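Local coordinates for protein guanine nucleotide exchange factor p115rhogef (Homo sapiens, PDB 1IAP) that is a guanine nucleotide exchange factor for Rho, whose N-terminal RGS-like domain probably binds G protein alpha subunits, at residues V71-V77 against E100-Q105. Coordinates in Å, arbitrary orientation, origin at the centre of the assembly. Numbering follows the deposited sequence.
Sequences VPVPPNV and EVVQSQ
Residues 71–74 run as an extended loop with polyproline II-like prolines (P72 -64°/113°, P74 -61°/125°) before the chain turns helical at P75. P74 is the N-cap, and its O receives a weak 2.8 Å hydrogen bond from V77 N. Proline suits this run: its ring holds its own phi near -65° and keeps the preceding residue from helical psi. The P74 ring is also a compact apolar bump, filling the hollow between E100, V101 and S104 near the C-terminal end of the facing helix, its CG 3.6 Å from E100 O and 3.4 Å from S104 OG. V101 projects into the concave side of the loop, its beta-branched side chain reaching both ends: CG2 lies 4.1 Å from V77 CG1, CG1 4.3 Å from V71 CG2. S104, small and in the p rotamer, turns OG back to donate to V101 O at 2.6 Å. Q105 curls, chi1 and chi2 both m, and its amide serves twice: OE1 packs 3.3 Å from V71 CB, while NE2 gives a weak hydrogen bond to P72 O (3.1 Å). In this all-helical RGS-like domain, V71 and V101 both touch C36 of helix 32–43 and L63 of helix 48–63, where V101 also meets F58.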
ATOM      1  N   VAL A  71      -9.487   5.529   6.474  1.00 22.05           N
ATOM      2  CA  VAL A  71      -8.835   4.815   7.562  1.00 24.60           C
ATOM      3  C   VAL A  71      -9.198   5.541   8.858  1.00 24.80           C
ATOM      4  O   VAL A  71      -9.598   6.705   8.824  1.00 25.64           O
ATOM      5  CB  VAL A  71      -7.289   4.815   7.401  1.00 30.78           C
ATOM      6  CG1 VAL A  71      -6.886   4.154   6.087  1.00 25.52           C
ATOM      7  CG2 VAL A  71      -6.738   6.235   7.470  1.00 28.90           C
ATOM      8  N   PRO A  72      -9.137   4.843  10.005  1.00 24.49           N
ATOM      9  CA  PRO A  72      -9.462   5.500  11.277  1.00 26.26           C
ATOM     10  C   PRO A  72      -8.432   6.605  11.546  1.00 24.87           C
ATOM     11  O   PRO A  72      -7.243   6.340  11.744  1.00 28.61           O
ATOM     12  CB  PRO A  72      -9.383   4.351  12.291  1.00 29.40           C
ATOM     13  CG  PRO A  72      -8.452   3.358  11.642  1.00 29.67           C
ATOM     14  CD  PRO A  72      -8.883   3.405  10.200  1.00 27.97           C
ATOM     15  N   VAL A  73      -8.904   7.846  11.503  1.00 26.12           N
ATOM     16  CA  VAL A  73      -8.059   9.022  11.684  1.00 26.08           C
ATOM     17  C   VAL A  73      -7.959   9.485  13.135  1.00 30.06           C
ATOM     18  O   VAL A  73      -8.954   9.500  13.857  1.00 29.56           O
ATOM     19  CB  VAL A  73      -8.604  10.209  10.841  1.00 29.29           C
ATOM     20  CG1 VAL A  73      -7.615  11.375  10.840  1.00 30.89           C
ATOM     21  CG2 VAL A  73      -8.910   9.758   9.415  1.00 31.03           C
ATOM     22  N   PRO A  74      -6.741   9.821  13.594  1.00 34.28           N
ATOM     23  CA  PRO A  74      -6.568  10.288  14.973  1.00 37.48           C
ATOM     24  C   PRO A  74      -7.399  11.562  15.143  1.00 27.89           C
ATOM     25  O   PRO A  74      -7.261  12.506  14.364  1.00 29.37           O
ATOM     26  CB  PRO A  74      -5.073  10.592  15.034  1.00 37.54           C
ATOM     27  CG  PRO A  74      -4.498   9.570  14.119  1.00 38.05           C
ATOM     28  CD  PRO A  74      -5.432   9.634  12.942  1.00 36.67           C
ATOM     29  N   PRO A  75      -8.294  11.589  16.142  1.00 32.11           N
ATOM     30  CA  PRO A  75      -9.149  12.756  16.394  1.00 31.29           C
ATOM     31  C   PRO A  75      -8.454  14.118  16.309  1.00 27.21           C
ATOM     32  O   PRO A  75      -9.022  15.065  15.768  1.00 22.46           O
ATOM     33  CB  PRO A  75      -9.738  12.469  17.781  1.00 33.36           C
ATOM     34  CG  PRO A  75      -8.858  11.403  18.351  1.00 38.55           C
ATOM     35  CD  PRO A  75      -8.499  10.566  17.176  1.00 29.65           C
ATOM     36  N   ASN A  76      -7.213  14.194  16.784  1.00 27.44           N
ATOM     37  CA  ASN A  76      -6.442  15.435  16.739  1.00 34.28           C
ATOM     38  C   ASN A  76      -6.176  15.869  15.296  1.00 31.63           C
ATOM     39  O   ASN A  76      -6.308  17.048  14.959  1.00 30.37           O
ATOM     40  CB  ASN A  76      -5.108  15.272  17.477  1.00 42.74           C
ATOM     41  CG  ASN A  76      -5.288  14.905  18.936  1.00 50.60           C
ATOM     42  OD1 ASN A  76      -4.888  13.822  19.371  1.00 61.03           O
ATOM     43  ND2 ASN A  76      -5.894  15.804  19.703  1.00 53.70           N
ATOM     44  N   VAL A  77      -5.796  14.913  14.453  1.00 31.38           N
ATOM     45  CA  VAL A  77      -5.516  15.187  13.047  1.00 31.16           C
ATOM     46  C   VAL A  77      -6.768  15.641  12.308  1.00 25.47           C
ATOM     47  O   VAL A  77      -6.735  16.630  11.576  1.00 30.41           O
ATOM     48  CB  VAL A  77      -4.905  13.952  12.351  1.00 34.89           C
ATOM     49  CG1 VAL A  77      -4.874  14.140  10.837  1.00 30.06           C
ATOM     50  CG2 VAL A  77      -3.498  13.721  12.868  1.00 37.43           C
ATOM     51  N   GLU A 100       1.435  10.825  12.002  1.00 33.72           N
ATOM     52  CA  GLU A 100       0.419  10.509  13.006  1.00 32.58           C
ATOM     53  C   GLU A 100      -0.625   9.556  12.439  1.00 31.78           C
ATOM     54  O   GLU A 100      -1.126   8.677  13.144  1.00 31.91           O
ATOM     55  CB  GLU A 100      -0.270  11.777  13.515  1.00 36.39           C
ATOM     56  CG  GLU A 100       0.575  12.620  14.456  1.00 45.15           C
ATOM     57  CD  GLU A 100      -0.213  13.764  15.080  1.00 53.82           C
ATOM     58  OE1 GLU A 100      -1.097  13.489  15.922  1.00 52.03           O
ATOM     59  OE2 GLU A 100       0.048  14.934  14.726  1.00 56.86           O
ATOM     60  N   VAL A 101      -0.971   9.751  11.172  1.00 27.94           N
ATOM     61  CA  VAL A 101      -1.942   8.887  10.512  1.00 27.52           C
ATOM     62  C   VAL A 101      -1.341   7.490  10.341  1.00 24.52           C
ATOM     63  O   VAL A 101      -2.000   6.490  10.614  1.00 31.58           O
ATOM     64  CB  VAL A 101      -2.353   9.439   9.132  1.00 27.41           C
ATOM     65  CG1 VAL A 101      -3.056   8.353   8.316  1.00 30.19           C
ATOM     66  CG2 VAL A 101      -3.280  10.646   9.299  1.00 20.99           C
ATOM     67  N   VAL A 102      -0.085   7.437   9.906  1.00 22.84           N
ATOM     68  CA  VAL A 102       0.616   6.171   9.695  1.00 21.90           C
ATOM     69  C   VAL A 102       0.789   5.423  11.014  1.00 28.00           C
ATOM     70  O   VAL A 102       0.606   4.210  11.072  1.00 23.22           O
ATOM     71  CB  VAL A 102       2.004   6.387   9.047  1.00 19.68           C
ATOM     72  CG1 VAL A 102       2.802   5.078   9.021  1.00 21.85           C
ATOM     73  CG2 VAL A 102       1.842   6.911   7.634  1.00 19.40           C
ATOM     74  N   GLN A 103       1.095   6.158  12.079  1.00 25.97           N
ATOM     75  CA  GLN A 103       1.288   5.551  13.392  1.00 28.05           C
ATOM     76  C   GLN A 103       0.014   4.839  13.850  1.00 25.07           C
ATOM     77  O   GLN A 103       0.075   3.720  14.364  1.00 29.18           O
ATOM     78  CB  GLN A 103       1.710   6.619  14.409  1.00 37.03           C
ATOM     79  CG  GLN A 103       2.405   6.075  15.648  1.00 48.83           C
ATOM     80  CD  GLN A 103       1.444   5.477  16.660  1.00 57.67           C
ATOM     81  OE1 GLN A 103       1.655   4.369  17.154  1.00 65.06           O
ATOM     82  NE2 GLN A 103       0.387   6.216  16.981  1.00 60.37           N
ATOM     83  N   SER A 104      -1.134   5.469  13.613  1.00 31.70           N
ATOM     84  CA  SER A 104      -2.428   4.908  13.997  1.00 33.79           C
ATOM     85  C   SER A 104      -2.890   3.700  13.173  1.00 35.73           C
ATOM     86  O   SER A 104      -3.933   3.110  13.470  1.00 36.43           O
ATOM     87  CB  SER A 104      -3.506   5.996  13.966  1.00 37.30           C
ATOM     88  OG  SER A 104      -3.597   6.592  12.683  1.00 42.98           O
ATOM     89  N   GLN A 105      -2.141   3.348  12.130  1.00 31.68           N
ATOM     90  CA  GLN A 105      -2.494   2.203  11.287  1.00 28.81           C
ATOM     91  C   GLN A 105      -1.603   0.997  11.592  1.00 30.67           C
ATOM     92  O   GLN A 105      -1.903  -0.122  11.174  1.00 26.52           O
ATOM     93  CB  GLN A 105      -2.347   2.547   9.795  1.00 27.04           C
ATOM     94  CG  GLN A 105      -3.008   3.837   9.343  1.00 26.93           C
ATOM     95  CD  GLN A 105      -4.501   3.865   9.585  1.00 28.87           C
ATOM     96  OE1 GLN A 105      -5.225   2.944   9.202  1.00 28.33           O
ATOM     97  NE2 GLN A 105      -4.975   4.935  10.215  1.00 29.16           N
TER